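Local coordinates for amidohydrolase 3 domain-containing protein (Pyrococcus furiosus, PDB 3ICJ) that probably hydrolyses carbon-nitrogen bonds other than peptide bonds, using zinc ions bound in its active site, at residues 218-223 and 246-251; 240-245 and 266-271; 251-256 and 288-293. One frame throughout, in Å; residues are numbered along the deposited sequence.

Contact 1: 218-223 and 246-251; sequences KDYKHY and EKALKA
Lys-247, whose NZ is gripped by the backbone carbonyls Glu-212 O and Leu-215 O, lays the root of its side chain on the ring of Tyr-220. Lys-247 CB sits over one face of that ring in a CH-pi contact, 4.2 Å from the ring centroid and 28° off its normal, about evenly placed between CD1 and CE1. Lys-247 CG is anti to its own carbonyl carbon (chi1 -74°) and the chain is extended from there on, crossing the tyrosine at about a right angle and carrying the ammonium group away to the two carbonyls. Further along the same face, Ala-248 N stands 3.9 Å above the ring plane, toward the rim. Ala-248 CB lies by the CD2 side of the ring, 3.9 Å from Tyr-220 CD2. Tyr-220 OH is hydrogen-bonded to Asn-211 O, which helps to hold the outer end of the ring.

At the base of the tyrosine, the methyl group of Ala-251 fits between two residues of 218-223: Ala-251 CB is 3.7 Å from Tyr-220 CB and equally 3.7 Å from Lys-221 CG. Only the aliphatic start of Lys-221 takes part; beyond a bend at chi3 its NZ leaves to form salt bridges with Glu-254 and Glu-258. The small residues Ala-248 and Ala-251 probably allow the axes of the helical segments 218-223 and 246-251 to approach to 8.3 Å, crossing at -69°.

Helix 104-112 covers Tyr-220 further, through Asp-105 and Met-109. The contact thus packs together the helices that precede and follow strand 236-244, in the outer helical layer typical of the beta/alpha barrel of amidohydrolases.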
loop_
_atom_site.group_PDB
_atom_site.type_symbol
_atom_site.label_atom_id
_atom_site.label_comp_id
_atom_site.label_asym_id
_atom_site.label_seq_id
_atom_site.Cartn_x
_atom_site.Cartn_y
_atom_site.Cartn_z
ATOM N N LYS A 218 -8.935 -3.080 19.407
ATOM C CA LYS A 218 -8.034 -4.219 19.656
ATOM C C LYS A 218 -7.820 -5.103 18.417
ATOM O O LYS A 218 -6.684 -5.497 18.127
ATOM C CB LYS A 218 -8.556 -5.092 20.806
ATOM C CG LYS A 218 -8.032 -4.763 22.193
ATOM C CD LYS A 218 -8.738 -5.606 23.270
ATOM C CE LYS A 218 -8.491 -7.118 23.128
ATOM N NZ LYS A 218 -7.244 -7.561 23.816
ATOM N N ASP A 219 -8.899 -5.409 17.688
ATOM C CA ASP A 219 -8.779 -6.159 16.420
ATOM C C ASP A 219 -7.848 -5.415 15.455
ATOM O O ASP A 219 -6.970 -6.033 14.841
ATOM C CB ASP A 219 -10.119 -6.338 15.718
ATOM C CG ASP A 219 -11.100 -7.199 16.482
ATOM O OD1 ASP A 219 -10.691 -8.144 17.185
ATOM O OD2 ASP A 219 -12.310 -6.941 16.328
ATOM N N TYR A 220 -8.013 -4.098 15.342
ATOM C CA TYR A 220 -7.151 -3.311 14.440
ATOM C C TYR A 220 -5.690 -3.268 14.857
ATOM O O TYR A 220 -4.817 -3.334 13.988
ATOM C CB TYR A 220 -7.653 -1.883 14.233
ATOM C CG TYR A 220 -8.697 -1.769 13.160
ATOM C CD1 TYR A 220 -10.036 -2.020 13.441
ATOM C CD2 TYR A 220 -8.348 -1.433 11.856
ATOM C CE1 TYR A 220 -11.014 -1.923 12.455
ATOM C CE2 TYR A 220 -9.327 -1.326 10.846
ATOM C CZ TYR A 220 -10.661 -1.574 11.165
ATOM O OH TYR A 220 -11.640 -1.484 10.198
ATOM N N LYS A 221 -5.432 -3.219 16.168
ATOM C CA LYS A 221 -4.055 -3.260 16.696
ATOM C C LYS A 221 -3.377 -4.555 16.285
ATOM O O LYS A 221 -2.222 -4.558 15.869
ATOM C CB LYS A 221 -4.052 -3.151 18.225
ATOM C CG LYS A 221 -4.375 -1.762 18.777
ATOM C CD LYS A 221 -4.432 -1.794 20.294
ATOM C CE LYS A 221 -3.030 -1.858 20.881
ATOM N NZ LYS A 221 -3.057 -2.163 22.345
ATOM N N HIS A 222 -4.119 -5.647 16.416
ATOM C CA HIS A 222 -3.648 -6.972 16.053
ATOM C C HIS A 222 -3.341 -7.085 14.546
ATOM O O HIS A 222 -2.278 -7.575 14.164
ATOM C CB HIS A 222 -4.661 -8.024 16.497
ATOM C CG HIS A 222 -4.108 -9.413 16.483
ATOM N ND1 HIS A 222 -4.046 -10.176 15.337
ATOM C CD2 HIS A 222 -3.566 -10.167 17.467
ATOM C CE1 HIS A 222 -3.503 -11.346 15.619
ATOM N NE2 HIS A 222 -3.203 -11.366 16.904
ATOM N N TYR A 223 -4.265 -6.621 13.707
ATOM C CA TYR A 223 -4.047 -6.576 12.245
ATOM C C TYR A 223 -2.806 -5.791 11.874
ATOM O O TYR A 223 -1.978 -6.247 11.080
ATOM C CB TYR A 223 -5.279 -5.993 11.516
ATOM C CG TYR A 223 -6.517 -6.884 11.632
ATOM C CD1 TYR A 223 -6.388 -8.273 11.673
ATOM C CD2 TYR A 223 -7.801 -6.343 11.703
ATOM C CE1 TYR A 223 -7.496 -9.104 11.777
ATOM C CE2 TYR A 223 -8.925 -7.176 11.808
ATOM C CZ TYR A 223 -8.756 -8.551 11.846
ATOM O OH TYR A 223 -9.833 -9.393 11.945
ATOM N N GLU A 246 -11.329 5.744 11.350
ATOM C CA GLU A 246 -11.437 6.040 12.784
ATOM C C GLU A 246 -10.746 5.007 13.671
ATOM O O GLU A 246 -9.893 5.381 14.485
ATOM C CB GLU A 246 -12.904 6.195 13.232
ATOM C CG GLU A 246 -13.666 7.349 12.591
ATOM C CD GLU A 246 -13.788 8.593 13.480
ATOM O OE1 GLU A 246 -13.385 8.546 14.664
ATOM O OE2 GLU A 246 -14.305 9.623 12.982
ATOM N N LYS A 247 -11.112 3.730 13.521
ATOM C CA LYS A 247 -10.573 2.668 14.381
ATOM C C LYS A 247 -9.100 2.328 14.129
ATOM O O LYS A 247 -8.371 2.042 15.083
ATOM C CB LYS A 247 -11.455 1.407 14.334
ATOM C CG LYS A 247 -12.763 1.592 15.105
ATOM C CD LYS A 247 -13.704 0.404 14.970
ATOM C CE LYS A 247 -14.917 0.629 15.862
ATOM N NZ LYS A 247 -16.009 -0.372 15.638
ATOM N N ALA A 248 -8.680 2.355 12.864
ATOM C CA ALA A 248 -7.261 2.193 12.530
ATOM C C ALA A 248 -6.373 3.281 13.142
ATOM O O ALA A 248 -5.329 2.948 13.670
ATOM C CB ALA A 248 -7.041 2.105 11.039
ATOM N N LEU A 249 -6.795 4.551 13.068
ATOM C CA LEU A 249 -6.129 5.656 13.784
ATOM C C LEU A 249 -6.088 5.456 15.301
ATOM O O LEU A 249 -5.025 5.601 15.899
ATOM C CB LEU A 249 -6.730 7.031 13.433
ATOM C CG LEU A 249 -6.013 8.258 14.043
ATOM C CD1 LEU A 249 -4.570 8.361 13.545
ATOM C CD2 LEU A 249 -6.744 9.529 13.700
ATOM N N LYS A 250 -7.226 5.110 15.915
ATOM C CA LYS A 250 -7.257 4.827 17.356
ATOM C C LYS A 250 -6.254 3.728 17.712
ATOM O O LYS A 250 -5.565 3.829 18.724
ATOM C CB LYS A 250 -8.656 4.410 17.834
ATOM C CG LYS A 250 -9.695 5.513 17.975
ATOM C CD LYS A 250 -10.910 4.954 18.729
ATOM C CE LYS A 250 -12.023 5.992 18.924
ATOM N NZ LYS A 250 -12.228 6.766 17.665
ATOM N N ALA A 251 -6.144 2.706 16.853
ATOM C CA ALA A 251 -5.158 1.634 17.041
ATOM C C ALA A 251 -3.707 2.102 16.898
ATOM O O ALA A 251 -2.843 1.661 17.649
ATOM C CB ALA A 251 -5.430 0.467 16.062
#

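Contact 2: 240-245 and 266-271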
loop_
_atom_site.group_PDB
_atom_site.type_symbol
_atom_site.label_atom_id
_atom_site.label_comp_id
_atom_site.label_asym_id
_atom_site.label_seq_id
_atom_site.Cartn_x
_atom_site.Cartn_y
_atom_site.Cartn_z
ATOM N N GLY A 240 3.730 4.218 3.524
ATOM C CA GLY A 240 2.646 5.184 3.444
ATOM C C GLY A 240 1.404 4.367 3.686
ATOM O O GLY A 240 1.070 3.479 2.885
ATOM N N PHE A 241 0.743 4.606 4.817
ATOM C CA PHE A 241 -0.486 3.883 5.161
ATOM C C PHE A 241 -1.688 4.712 4.680
ATOM O O PHE A 241 -1.996 5.772 5.254
ATOM C CB PHE A 241 -0.473 3.622 6.679
ATOM C CG PHE A 241 -1.664 2.838 7.234
ATOM C CD1 PHE A 241 -2.671 2.292 6.419
ATOM C CD2 PHE A 241 -1.732 2.617 8.600
ATOM C CE1 PHE A 241 -3.743 1.577 6.971
ATOM C CE2 PHE A 241 -2.795 1.899 9.183
ATOM C CZ PHE A 241 -3.802 1.361 8.357
ATOM N N MET A 242 -2.365 4.229 3.628
ATOM C CA MET A 242 -3.440 4.985 2.965
ATOM C C MET A 242 -4.789 4.601 3.540
ATOM O O MET A 242 -4.948 3.483 3.990
ATOM C CB MET A 242 -3.493 4.694 1.456
ATOM C CG MET A 242 -2.311 5.182 0.619
ATOM S SD MET A 242 -1.955 6.949 0.602
ATOM C CE MET A 242 -0.453 6.694 1.518
ATOM N N SER A 243 -5.749 5.528 3.486
ATOM C CA SER A 243 -7.136 5.304 3.946
ATOM C C SER A 243 -7.239 4.850 5.407
ATOM O O SER A 243 -7.865 3.833 5.705
ATOM C CB SER A 243 -7.862 4.314 3.021
ATOM O OG SER A 243 -7.863 4.782 1.687
ATOM N N VAL A 244 -6.591 5.582 6.309
ATOM C CA VAL A 244 -6.677 5.289 7.737
ATOM C C VAL A 244 -8.025 5.857 8.247
ATOM O O VAL A 244 -8.234 7.080 8.230
ATOM C CB VAL A 244 -5.461 5.894 8.529
ATOM C CG1 VAL A 244 -5.554 5.563 10.004
ATOM C CG2 VAL A 244 -4.111 5.422 7.959
ATOM N N GLY A 245 -8.936 4.964 8.647
ATOM C CA GLY A 245 -10.231 5.341 9.222
ATOM C C GLY A 245 -10.169 5.526 10.731
ATOM O O GLY A 245 -9.091 5.454 11.324
ATOM N N PHE A 266 3.515 6.480 7.903
ATOM C CA PHE A 266 3.053 7.799 7.489
ATOM C C PHE A 266 1.572 7.670 7.134
ATOM O O PHE A 266 1.222 7.139 6.085
ATOM C CB PHE A 266 3.891 8.350 6.325
ATOM C CG PHE A 266 5.335 8.588 6.679
ATOM C CD1 PHE A 266 5.780 9.863 7.059
ATOM C CD2 PHE A 266 6.250 7.542 6.634
ATOM C CE1 PHE A 266 7.128 10.091 7.399
ATOM C CE2 PHE A 266 7.594 7.741 6.998
ATOM C CZ PHE A 266 8.042 9.016 7.368
ATOM N N ALA A 267 0.711 8.128 8.037
ATOM C CA ALA A 267 -0.722 7.844 7.949
ATOM C C ALA A 267 -1.432 8.871 7.084
ATOM O O ALA A 267 -1.295 10.074 7.311
ATOM C CB ALA A 267 -1.337 7.794 9.368
ATOM N N TYR A 268 -2.143 8.396 6.066
ATOM C CA TYR A 268 -2.954 9.276 5.214
ATOM C C TYR A 268 -4.404 8.946 5.538
ATOM O O TYR A 268 -4.911 7.887 5.159
ATOM C CB TYR A 268 -2.654 9.065 3.723
ATOM C CG TYR A 268 -1.397 9.783 3.253
ATOM C CD1 TYR A 268 -0.136 9.386 3.697
ATOM C CD2 TYR A 268 -1.475 10.859 2.381
ATOM C CE1 TYR A 268 1.024 10.027 3.275
ATOM C CE2 TYR A 268 -0.314 11.536 1.951
ATOM C CZ TYR A 268 0.930 11.106 2.406
ATOM O OH TYR A 268 2.068 11.749 2.011
ATOM N N LEU A 269 -5.048 9.863 6.251
ATOM C CA LEU A 269 -6.346 9.611 6.894
ATOM C C LEU A 269 -7.501 9.702 5.914
ATOM O O LEU A 269 -7.420 10.442 4.935
ATOM C CB LEU A 269 -6.582 10.635 8.021
ATOM C CG LEU A 269 -5.530 10.855 9.122
ATOM C CD1 LEU A 269 -6.080 11.678 10.289
ATOM C CD2 LEU A 269 -5.022 9.553 9.616
ATOM N N SER A 270 -8.580 8.958 6.169
ATOM C CA SER A 270 -9.830 9.207 5.456
ATOM C C SER A 270 -10.369 10.607 5.838
ATOM O O SER A 270 -10.172 11.066 6.987
ATOM C CB SER A 270 -10.857 8.102 5.734
ATOM O OG SER A 270 -11.589 8.356 6.912
ATOM N N PRO A 271 -11.024 11.317 4.867
ATOM C CA PRO A 271 -11.498 12.699 5.064
ATOM C C PRO A 271 -12.559 12.892 6.157
ATOM O O PRO A 271 -12.735 14.011 6.634
ATOM C CB PRO A 271 -12.073 13.090 3.677
ATOM C CG PRO A 271 -12.308 11.779 2.957
ATOM C CD PRO A 271 -11.206 10.895 3.454
#
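Met-242 and Tyr-268 lie side by side and point the same way from two neighbouring parallel strands, the pair joined by helix 246-257 in a beta-alpha-beta crossover of the amidohydrolase barrel. Bends at chi2 and chi3 fold the methionine back against the ring: Met-242 CE touches Tyr-268 CD1 at 3.5 Å, and SD approaches the ring obliquely in a Met-aromatic contact. This face looks on to the metal centre: the side chain of Met-242 is about 5 Å from a bound zinc ion. Tyr-268 OH is hydrogen-bonded to Asp-344, and Arg-370 makes a cation-pi contact with the ring.

On the side turned to helix 246-257, Val-244 is the hub. Its CG1 is anti to the backbone N (chi1 -179°), which leaves CG2 over the centre of the Phe-241 ring and 3.9 Å from Ala-267 CB. Val-244 CB meets Leu-269 CD2 at 3.8 Å, the two side chains running obliquely past each other. Ser-243, where the chain turns a corner, brings Val-244 round to this side.

Backbone bonds flank the corner: Phe-241 N donates to Phe-266 O before it, and after it Ser-270 N donates to Val-244 O at 2.8 Å.

Contact 3: 251-256 and 288-293; sequences ALFELE and RRLRIW
Glu-256 reaches from the helix to the start of the strand, where its CB, CD and both carboxylate oxygens meet residues 288-290. Its CB lies 4.1 Å from Leu-290 CB. CG stands anti to the backbone N (chi1 161°), and a bend at chi2 (87°) turns the carboxylate toward the chain just before and at the beginning of the strand. There CD faces the amides of Arg-288 and Leu-290. OE1 takes two hydrogen bonds: Arg-289 N at 3.1 Å, on the syn lone pair, and Leu-290 N at 2.9 Å, nearly straight and from above the carboxylate plane. OE2 uses its own syn lone pair for Arg-288 N at 3.0 Å. With an alanine at Glu-256, three successive backbone N-H groups would probably lose this shared acceptor, and the run into the strand would be less firmly held.

This is helix-on-sheet packing of a beta/alpha barrel: helical segment 251-256 runs roughly antiparallel to strand segment 290-293, which leads to the zinc-binding carboxylated Lys-296. Leu-290 fills the interface beyond the carboxylate. Its CD1 branch meets Leu-252 CD1 at 3.9 Å, the two side chains crossing at about a right angle, while its CD2 touches Phe-253 CD1 at 3.6 Å. Farther along the same ring, Phe-253 CE1 meets Ile-292 CD1 at 3.7 Å.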
loop_
_atom_site.group_PDB
_atom_site.type_symbol
_atom_site.label_atom_id
_atom_site.label_comp_id
_atom_site.label_asym_id
_atom_site.label_seq_id
_atom_site.Cartn_x
_atom_site.Cartn_y
_atom_site.Cartn_z
ATOM N N ALA A 251 -6.144 2.706 16.853
ATOM C CA ALA A 251 -5.158 1.634 17.041
ATOM C C ALA A 251 -3.707 2.102 16.898
ATOM O O ALA A 251 -2.843 1.661 17.649
ATOM C CB ALA A 251 -5.430 0.467 16.062
ATOM N N LEU A 252 -3.439 2.960 15.913
ATOM C CA LEU A 252 -2.093 3.483 15.698
ATOM C C LEU A 252 -1.594 4.380 16.845
ATOM O O LEU A 252 -0.435 4.251 17.245
ATOM C CB LEU A 252 -2.007 4.248 14.355
ATOM C CG LEU A 252 -2.027 3.434 13.042
ATOM C CD1 LEU A 252 -2.167 4.368 11.868
ATOM C CD2 LEU A 252 -0.752 2.573 12.856
ATOM N N PHE A 253 -2.444 5.272 17.368
ATOM C CA PHE A 253 -2.063 6.116 18.533
ATOM C C PHE A 253 -1.741 5.204 19.719
ATOM O O PHE A 253 -0.780 5.439 20.458
ATOM C CB PHE A 253 -3.197 7.051 18.965
ATOM C CG PHE A 253 -3.367 8.289 18.108
ATOM C CD1 PHE A 253 -2.282 9.084 17.752
ATOM C CD2 PHE A 253 -4.634 8.701 17.724
ATOM C CE1 PHE A 253 -2.468 10.250 16.982
ATOM C CE2 PHE A 253 -4.820 9.854 16.966
ATOM C CZ PHE A 253 -3.738 10.630 16.593
ATOM N N GLU A 254 -2.545 4.165 19.897
ATOM C CA GLU A 254 -2.324 3.231 21.029
ATOM C C GLU A 254 -1.016 2.432 20.889
ATOM O O GLU A 254 -0.202 2.370 21.830
ATOM C CB GLU A 254 -3.530 2.314 21.228
ATOM C CG GLU A 254 -3.498 1.525 22.537
ATOM C CD GLU A 254 -4.845 0.941 22.920
ATOM O OE1 GLU A 254 -4.880 -0.229 23.375
ATOM O OE2 GLU A 254 -5.862 1.651 22.801
ATOM N N LEU A 255 -0.789 1.858 19.710
ATOM C CA LEU A 255 0.469 1.165 19.432
ATOM C C LEU A 255 1.708 2.057 19.614
ATOM O O LEU A 255 2.698 1.613 20.224
ATOM C CB LEU A 255 0.452 0.508 18.034
ATOM C CG LEU A 255 -0.487 -0.691 17.831
ATOM C CD1 LEU A 255 -0.691 -1.012 16.323
ATOM C CD2 LEU A 255 -0.039 -1.928 18.600
ATOM N N GLU A 256 1.636 3.294 19.115
ATOM C CA GLU A 256 2.682 4.314 19.275
ATOM C C GLU A 256 3.037 4.587 20.746
ATOM O O GLU A 256 4.192 4.398 21.133
ATOM C CB GLU A 256 2.317 5.603 18.523
ATOM C CG GLU A 256 3.070 6.895 18.960
ATOM C CD GLU A 256 4.415 7.151 18.260
ATOM O OE1 GLU A 256 4.807 6.415 17.325
ATOM O OE2 GLU A 256 5.094 8.124 18.659
ATOM N N ARG A 288 7.502 9.264 17.231
ATOM C CA ARG A 288 8.721 8.446 17.068
ATOM C C ARG A 288 8.608 7.490 15.877
ATOM O O ARG A 288 9.552 7.347 15.111
ATOM C CB ARG A 288 9.071 7.626 18.338
ATOM C CG ARG A 288 8.670 8.192 19.712
ATOM C CD ARG A 288 9.363 9.497 20.163
ATOM N NE ARG A 288 10.601 9.853 19.461
ATOM C CZ ARG A 288 10.753 10.972 18.755
ATOM N NH1 ARG A 288 9.751 11.836 18.674
ATOM N NH2 ARG A 288 11.899 11.233 18.139
ATOM N N ARG A 289 7.451 6.836 15.745
ATOM C CA ARG A 289 7.153 5.994 14.576
ATOM C C ARG A 289 5.941 6.458 13.746
ATOM O O ARG A 289 6.011 6.472 12.515
ATOM C CB ARG A 289 6.966 4.543 14.987
ATOM C CG ARG A 289 8.266 3.872 15.521
ATOM C CD ARG A 289 9.355 3.903 14.427
ATOM N NE ARG A 289 10.437 2.989 14.748
ATOM C CZ ARG A 289 11.397 2.601 13.915
ATOM N NH1 ARG A 289 11.457 3.070 12.673
ATOM N NH2 ARG A 289 12.307 1.730 14.345
ATOM N N LEU A 290 4.849 6.838 14.426
ATOM C CA LEU A 290 3.617 7.282 13.771
ATOM C C LEU A 290 3.735 8.731 13.354
ATOM O O LEU A 290 4.116 9.587 14.167
ATOM C CB LEU A 290 2.401 7.110 14.703
ATOM C CG LEU A 290 1.041 7.662 14.241
ATOM C CD1 LEU A 290 0.502 6.913 12.996
ATOM C CD2 LEU A 290 0.002 7.624 15.377
ATOM N N ARG A 291 3.432 8.988 12.086
ATOM C CA ARG A 291 3.283 10.337 11.574
ATOM C C ARG A 291 1.834 10.531 11.103
ATOM O O ARG A 291 1.316 9.717 10.332
ATOM C CB ARG A 291 4.201 10.574 10.382
ATOM C CG ARG A 291 5.667 10.840 10.693
ATOM C CD ARG A 291 6.438 9.578 11.002
ATOM N NE ARG A 291 7.876 9.749 10.763
ATOM C CZ ARG A 291 8.792 8.824 11.020
ATOM N NH1 ARG A 291 10.075 9.049 10.739
ATOM N NH2 ARG A 291 8.429 7.670 11.555
ATOM N N ILE A 292 1.195 11.599 11.576
ATOM C CA ILE A 292 -0.099 12.044 11.043
ATOM C C ILE A 292 0.298 12.934 9.871
ATOM O O ILE A 292 0.847 14.008 10.093
ATOM C CB ILE A 292 -0.928 12.856 12.091
ATOM C CG1 ILE A 292 -1.026 12.115 13.436
ATOM C CG2 ILE A 292 -2.341 13.173 11.566
ATOM C CD1 ILE A 292 -1.723 10.752 13.366
ATOM N N TRP A 293 0.083 12.476 8.638
ATOM C CA TRP A 293 0.796 13.082 7.484
ATOM C C TRP A 293 -0.086 13.653 6.391
ATOM O O TRP A 293 0.297 14.614 5.708
ATOM C CB TRP A 293 1.710 12.036 6.858
ATOM C CG TRP A 293 3.099 12.503 6.511
ATOM C CD1 TRP A 293 3.734 12.348 5.308
ATOM C CD2 TRP A 293 4.035 13.160 7.379
ATOM N NE1 TRP A 293 4.999 12.879 5.371
ATOM C CE2 TRP A 293 5.216 13.373 6.632
ATOM C CE3 TRP A 293 3.992 13.590 8.719
ATOM C CZ2 TRP A 293 6.355 13.982 7.181
ATOM C CZ3 TRP A 293 5.130 14.207 9.264
ATOM C CH2 TRP A 293 6.292 14.383 8.496
#

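Overall arrangement
Contact 2 is the most central, inside the barrel sheet and beside the metal centre; contact 1 is buried but lies in the outer helical layer, and contact 3 is only partly buried. Helix 246-257 ties them together: contacts 1 and 3 share Ala-251 and use successive turns of it, and Leu-249 packs against both Val-244 of contact 2 and Ile-292 of contact 3. Strands 264-269 and 290-294 are neighbours, so contacts 2 and 3 also meet in the sheet. Their chemistry follows their place: backbone bonding between strands in contact 2, aliphatic and aromatic packing between helices in contact 1, and, in contact 3, apolar packing of helix on strand together with a carboxylate that accepts from main-chain amides.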